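Local coordinates for major capsid protein (Human herpesvirus 1, PDB 1NO7) that forms the shell of the icosahedral herpesvirus capsid as its main building block, the crystallised fragment being the upper domain of that subunit, at residues L180-C192 against Y218-G230. Sequence-based numbering, arbitrary orientation.
Sequences LQAAIHGSEHVFC and YSLVSYVVTYLGG
Phe191 lays one face of its ring against Tyr223, whose CB stands over that face, 3.5 Å from the Phe191 ring centroid, in a CH-pi contact. The two side chains run past each other in opposite senses, and their rings meet obliquely, the planes inclined at 38°. A flat, wholly apolar residue suits this place: Tyr227 CD1 meets the edge of the Phe191 ring, the Val224 CG2 methyl lies 3.9 Å from Phe191 CZ, and Leu228 CD2 approaches obliquely. Val198 of helix 195-208 also touches Phe191.

Tyrosine at 223 serves two ends. With CG anti to the carbonyl carbon, the Tyr223 ring runs beside the start of helix 188-193 and carries Tyr223 OH to Gly186 O, a 2.7 Å hydrogen bond from the phenol, tilted from the carbonyl plane. Gly186, at positive phi, lets the chain turn between helices 176-183 and 188-193. Ser187 then caps the latter helix, its OG accepting from Val190 N.

Glu188 crosses both tyrosines, its carboxylate plane about 70° from either ring. The long acidic chain reaches past Tyr223, where Glu188 OE1 is 3.2 Å from Tyr223 CE2, to a salt bridge with Arg351; Glu188 OE2 lies 2.7 Å from Tyr227 OH. Alongside, Cys192 SG approaches the Tyr227 ring obliquely, 4.1 Å from its centroid, a place suited to a small, polarisable thiol.

The axes of 188-192 and 218-226 thus cross at 55° through an aromatic cluster bordered by polar groups. The phenol bond ties helix 218-226 to the interhelical turn, and Arg351 probably helps keep Glu188 ionised.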
loop_
_atom_site.group_PDB
_atom_site.type_symbol
_atom_site.label_atom_id
_atom_site.label_comp_id
_atom_site.label_asym_id
_atom_site.label_seq_id
_atom_site.Cartn_x
_atom_site.Cartn_y
_atom_site.Cartn_z
ATOM N N LEU A 180 16.402 0.977 -0.622
ATOM C CA LEU A 180 16.530 2.428 -0.550
ATOM C C LEU A 180 15.226 3.004 -0.009
ATOM O O LEU A 180 15.229 3.738 0.994
ATOM C CB LEU A 180 16.812 3.028 -1.927
ATOM C CG LEU A 180 18.289 3.124 -2.303
ATOM C CD1 LEU A 180 18.465 4.014 -3.579
ATOM C CD2 LEU A 180 19.044 3.706 -1.094
ATOM N N GLN A 181 14.117 2.664 -0.682
ATOM C CA GLN A 181 12.778 3.110 -0.290
ATOM C C GLN A 181 12.549 2.751 1.178
ATOM O O GLN A 181 12.045 3.557 1.963
ATOM C CB GLN A 181 11.720 2.429 -1.162
ATOM C CG GLN A 181 10.315 2.473 -0.566
ATOM C CD GLN A 181 9.351 1.510 -1.250
ATOM O OE1 GLN A 181 9.677 0.335 -1.476
ATOM N NE2 GLN A 181 8.148 1.993 -1.565
ATOM N N ALA A 182 12.929 1.534 1.542
ATOM C CA ALA A 182 12.784 1.090 2.919
ATOM C C ALA A 182 13.519 2.074 3.840
ATOM O O ALA A 182 12.936 2.573 4.812
ATOM C CB ALA A 182 13.356 -0.322 3.077
ATOM N N ALA A 183 14.792 2.347 3.520
ATOM C CA ALA A 183 15.632 3.275 4.289
ATOM C C ALA A 183 15.026 4.679 4.277
ATOM O O ALA A 183 14.975 5.356 5.306
ATOM C CB ALA A 183 17.033 3.313 3.701
ATOM N N ILE A 184 14.567 5.097 3.099
ATOM C CA ILE A 184 13.938 6.444 2.899
ATOM C C ILE A 184 12.516 6.363 3.232
ATOM O O ILE A 184 11.620 6.641 2.430
ATOM C CB ILE A 184 13.903 6.969 1.470
ATOM C CG1 ILE A 184 15.172 6.610 0.707
ATOM C CG2 ILE A 184 13.666 8.476 1.465
ATOM C CD1 ILE A 184 14.970 6.513 -0.796
ATOM N N HIS A 185 12.250 5.797 4.427
ATOM C CA HIS A 185 10.900 5.468 4.964
ATOM C C HIS A 185 9.827 6.541 4.959
ATOM O O HIS A 185 9.279 6.861 6.001
ATOM C CB HIS A 185 11.049 4.965 6.396
ATOM C CG HIS A 185 11.705 6.036 7.309
ATOM N ND1 HIS A 185 12.833 6.733 6.936
ATOM C CD2 HIS A 185 11.371 6.487 8.542
ATOM C CE1 HIS A 185 13.171 7.568 7.903
ATOM N NE2 HIS A 185 12.301 7.439 8.889
ATOM N N GLY A 186 9.513 7.121 3.800
ATOM C CA GLY A 186 8.501 8.162 3.767
ATOM C C GLY A 186 9.084 9.486 4.271
ATOM O O GLY A 186 8.502 10.536 4.037
ATOM N N SER A 187 10.231 9.449 4.960
ATOM C CA SER A 187 10.861 10.677 5.448
ATOM C C SER A 187 11.249 11.650 4.335
ATOM O O SER A 187 12.006 11.309 3.424
ATOM C CB SER A 187 12.096 10.349 6.288
ATOM O OG SER A 187 12.658 11.534 6.835
ATOM N N GLU A 188 10.699 12.856 4.410
ATOM C CA GLU A 188 10.980 13.901 3.431
ATOM C C GLU A 188 12.402 14.380 3.710
ATOM O O GLU A 188 13.222 14.551 2.794
ATOM C CB GLU A 188 9.984 15.047 3.608
ATOM C CG GLU A 188 10.032 16.099 2.522
ATOM C CD GLU A 188 8.786 16.965 2.528
ATOM O OE1 GLU A 188 7.678 16.384 2.531
ATOM O OE2 GLU A 188 8.903 18.211 2.525
ATOM N N HIS A 189 12.681 14.587 4.996
ATOM C CA HIS A 189 13.992 15.015 5.483
ATOM C C HIS A 189 15.053 14.121 4.842
ATOM O O HIS A 189 15.995 14.606 4.200
ATOM C CB HIS A 189 14.012 14.878 7.014
ATOM C CG HIS A 189 15.330 15.187 7.657
ATOM N ND1 HIS A 189 16.008 16.370 7.444
ATOM C CD2 HIS A 189 16.055 14.495 8.571
ATOM C CE1 HIS A 189 17.093 16.392 8.199
ATOM N NE2 HIS A 189 17.144 15.267 8.893
ATOM N N VAL A 190 14.873 12.807 4.998
ATOM C CA VAL A 190 15.830 11.874 4.430
ATOM C C VAL A 190 15.781 11.833 2.921
ATOM O O VAL A 190 16.791 11.656 2.278
ATOM C CB VAL A 190 15.619 10.455 4.941
ATOM C CG1 VAL A 190 16.622 9.514 4.262
ATOM C CG2 VAL A 190 15.767 10.427 6.477
ATOM N N PHE A 191 14.602 11.939 2.331
ATOM C CA PHE A 191 14.571 11.912 0.875
ATOM C C PHE A 191 15.486 13.031 0.423
ATOM O O PHE A 191 16.225 12.882 -0.543
ATOM C CB PHE A 191 13.165 12.163 0.308
ATOM C CG PHE A 191 13.140 12.255 -1.184
ATOM C CD1 PHE A 191 13.199 11.101 -1.969
ATOM C CD2 PHE A 191 13.109 13.491 -1.808
ATOM C CE1 PHE A 191 13.227 11.172 -3.374
ATOM C CE2 PHE A 191 13.137 13.587 -3.214
ATOM C CZ PHE A 191 13.196 12.418 -4.002
ATOM N N CYS A 192 15.454 14.148 1.140
ATOM C CA CYS A 192 16.299 15.263 0.765
ATOM C C CYS A 192 17.786 14.939 0.888
ATOM O O CYS A 192 18.577 15.317 0.019
ATOM C CB CYS A 192 15.926 16.501 1.582
ATOM S SG CYS A 192 14.427 17.282 0.936
ATOM N N TYR A 218 3.984 6.388 -3.049
ATOM C CA TYR A 218 3.537 7.740 -3.349
ATOM C C TYR A 218 4.417 8.820 -2.745
ATOM O O TYR A 218 4.805 9.768 -3.436
ATOM C CB TYR A 218 2.085 7.973 -2.906
ATOM C CG TYR A 218 1.456 9.108 -3.690
ATOM C CD1 TYR A 218 1.371 9.034 -5.083
ATOM C CD2 TYR A 218 1.044 10.290 -3.066
ATOM C CE1 TYR A 218 0.908 10.101 -5.844
ATOM C CE2 TYR A 218 0.576 11.374 -3.820
ATOM C CZ TYR A 218 0.519 11.271 -5.214
ATOM O OH TYR A 218 0.130 12.344 -5.996
ATOM N N SER A 219 4.720 8.684 -1.456
ATOM C CA SER A 219 5.554 9.661 -0.774
ATOM C C SER A 219 6.764 10.033 -1.627
ATOM O O SER A 219 7.054 11.218 -1.824
ATOM C CB SER A 219 6.012 9.110 0.572
ATOM O OG SER A 219 4.945 9.102 1.506
ATOM N N LEU A 220 7.472 9.027 -2.137
ATOM C CA LEU A 220 8.627 9.318 -2.976
ATOM C C LEU A 220 8.117 10.022 -4.221
ATOM O O LEU A 220 8.442 11.187 -4.451
ATOM C CB LEU A 220 9.374 8.046 -3.377
ATOM C CG LEU A 220 9.705 7.069 -2.233
ATOM C CD1 LEU A 220 10.825 6.147 -2.741
ATOM C CD2 LEU A 220 10.129 7.787 -0.938
ATOM N N VAL A 221 7.314 9.327 -5.020
ATOM C CA VAL A 221 6.773 9.935 -6.226
ATOM C C VAL A 221 6.361 11.383 -5.935
ATOM O O VAL A 221 6.569 12.282 -6.762
ATOM C CB VAL A 221 5.546 9.161 -6.739
ATOM C CG1 VAL A 221 4.890 9.936 -7.879
ATOM C CG2 VAL A 221 5.979 7.763 -7.228
ATOM N N SER A 222 5.793 11.612 -4.752
ATOM C CA SER A 222 5.368 12.954 -4.372
ATOM C C SER A 222 6.582 13.888 -4.467
ATOM O O SER A 222 6.568 14.860 -5.235
ATOM C CB SER A 222 4.800 12.947 -2.952
ATOM O OG SER A 222 4.074 14.136 -2.705
ATOM N N TYR A 223 7.628 13.566 -3.700
ATOM C CA TYR A 223 8.897 14.313 -3.674
ATOM C C TYR A 223 9.510 14.497 -5.079
ATOM O O TYR A 223 9.691 15.624 -5.552
ATOM C CB TYR A 223 9.873 13.558 -2.792
ATOM C CG TYR A 223 9.304 13.264 -1.427
ATOM C CD1 TYR A 223 9.732 12.155 -0.696
ATOM C CD2 TYR A 223 8.396 14.134 -0.832
ATOM C CE1 TYR A 223 9.275 11.922 0.609
ATOM C CE2 TYR A 223 7.934 13.917 0.469
ATOM C CZ TYR A 223 8.382 12.815 1.186
ATOM O OH TYR A 223 8.000 12.645 2.504
ATOM N N VAL A 224 9.846 13.388 -5.729
ATOM C CA VAL A 224 10.390 13.422 -7.082
ATOM C C VAL A 224 9.685 14.469 -7.968
ATOM O O VAL A 224 10.189 14.873 -9.028
ATOM C CB VAL A 224 10.235 12.037 -7.739
ATOM C CG1 VAL A 224 10.687 12.071 -9.210
ATOM C CG2 VAL A 224 11.037 11.018 -6.937
ATOM N N VAL A 225 8.499 14.886 -7.554
ATOM C CA VAL A 225 7.776 15.892 -8.303
ATOM C C VAL A 225 8.081 17.227 -7.635
ATOM O O VAL A 225 8.420 18.204 -8.304
ATOM C CB VAL A 225 6.254 15.605 -8.287
ATOM C CG1 VAL A 225 5.471 16.875 -8.608
ATOM C CG2 VAL A 225 5.925 14.514 -9.310
ATOM N N THR A 226 7.977 17.255 -6.309
ATOM C CA THR A 226 8.243 18.467 -5.541
ATOM C C THR A 226 9.624 19.025 -5.862
ATOM O O THR A 226 9.748 20.100 -6.448
ATOM C CB THR A 226 8.193 18.199 -4.026
ATOM O OG1 THR A 226 6.895 17.711 -3.665
ATOM C CG2 THR A 226 8.475 19.475 -3.253
ATOM N N TYR A 227 10.541 18.217 -5.811
ATOM C CA TYR A 227 11.955 18.622 -5.929
ATOM C C TYR A 227 13.249 18.435 -6.708
ATOM O O TYR A 227 14.210 19.193 -6.471
ATOM C CB TYR A 227 12.777 18.453 -4.636
ATOM C CG TYR A 227 12.364 18.255 -3.246
ATOM C CD1 TYR A 227 12.323 17.221 -2.304
ATOM C CD2 TYR A 227 11.851 19.505 -2.877
ATOM C CE1 TYR A 227 11.772 17.421 -1.029
ATOM C CE2 TYR A 227 11.300 19.721 -1.605
ATOM C CZ TYR A 227 11.259 18.673 -0.692
ATOM O OH TYR A 227 10.650 18.864 0.526
ATOM N N LEU A 228 13.192 17.480 -7.618
ATOM C CA LEU A 228 14.417 17.278 -8.435
ATOM C C LEU A 228 13.990 17.845 -9.779
ATOM O O LEU A 228 14.091 17.190 -10.817
ATOM C CB LEU A 228 14.210 15.718 -8.590
ATOM C CG LEU A 228 14.116 14.771 -7.383
ATOM C CD1 LEU A 228 14.345 13.358 -7.908
ATOM C CD2 LEU A 228 15.138 15.086 -6.289
ATOM N N GLY A 229 13.666 19.222 -9.755
ATOM C CA GLY A 229 13.118 19.900 -10.916
ATOM C C GLY A 229 13.929 19.619 -12.166
ATOM O O GLY A 229 13.586 18.742 -12.968
ATOM N N GLY A 230 15.015 20.365 -12.331
ATOM C CA GLY A 230 15.862 20.171 -13.489
ATOM C C GLY A 230 16.946 19.143 -13.226
ATOM O O GLY A 230 18.037 19.236 -13.794
#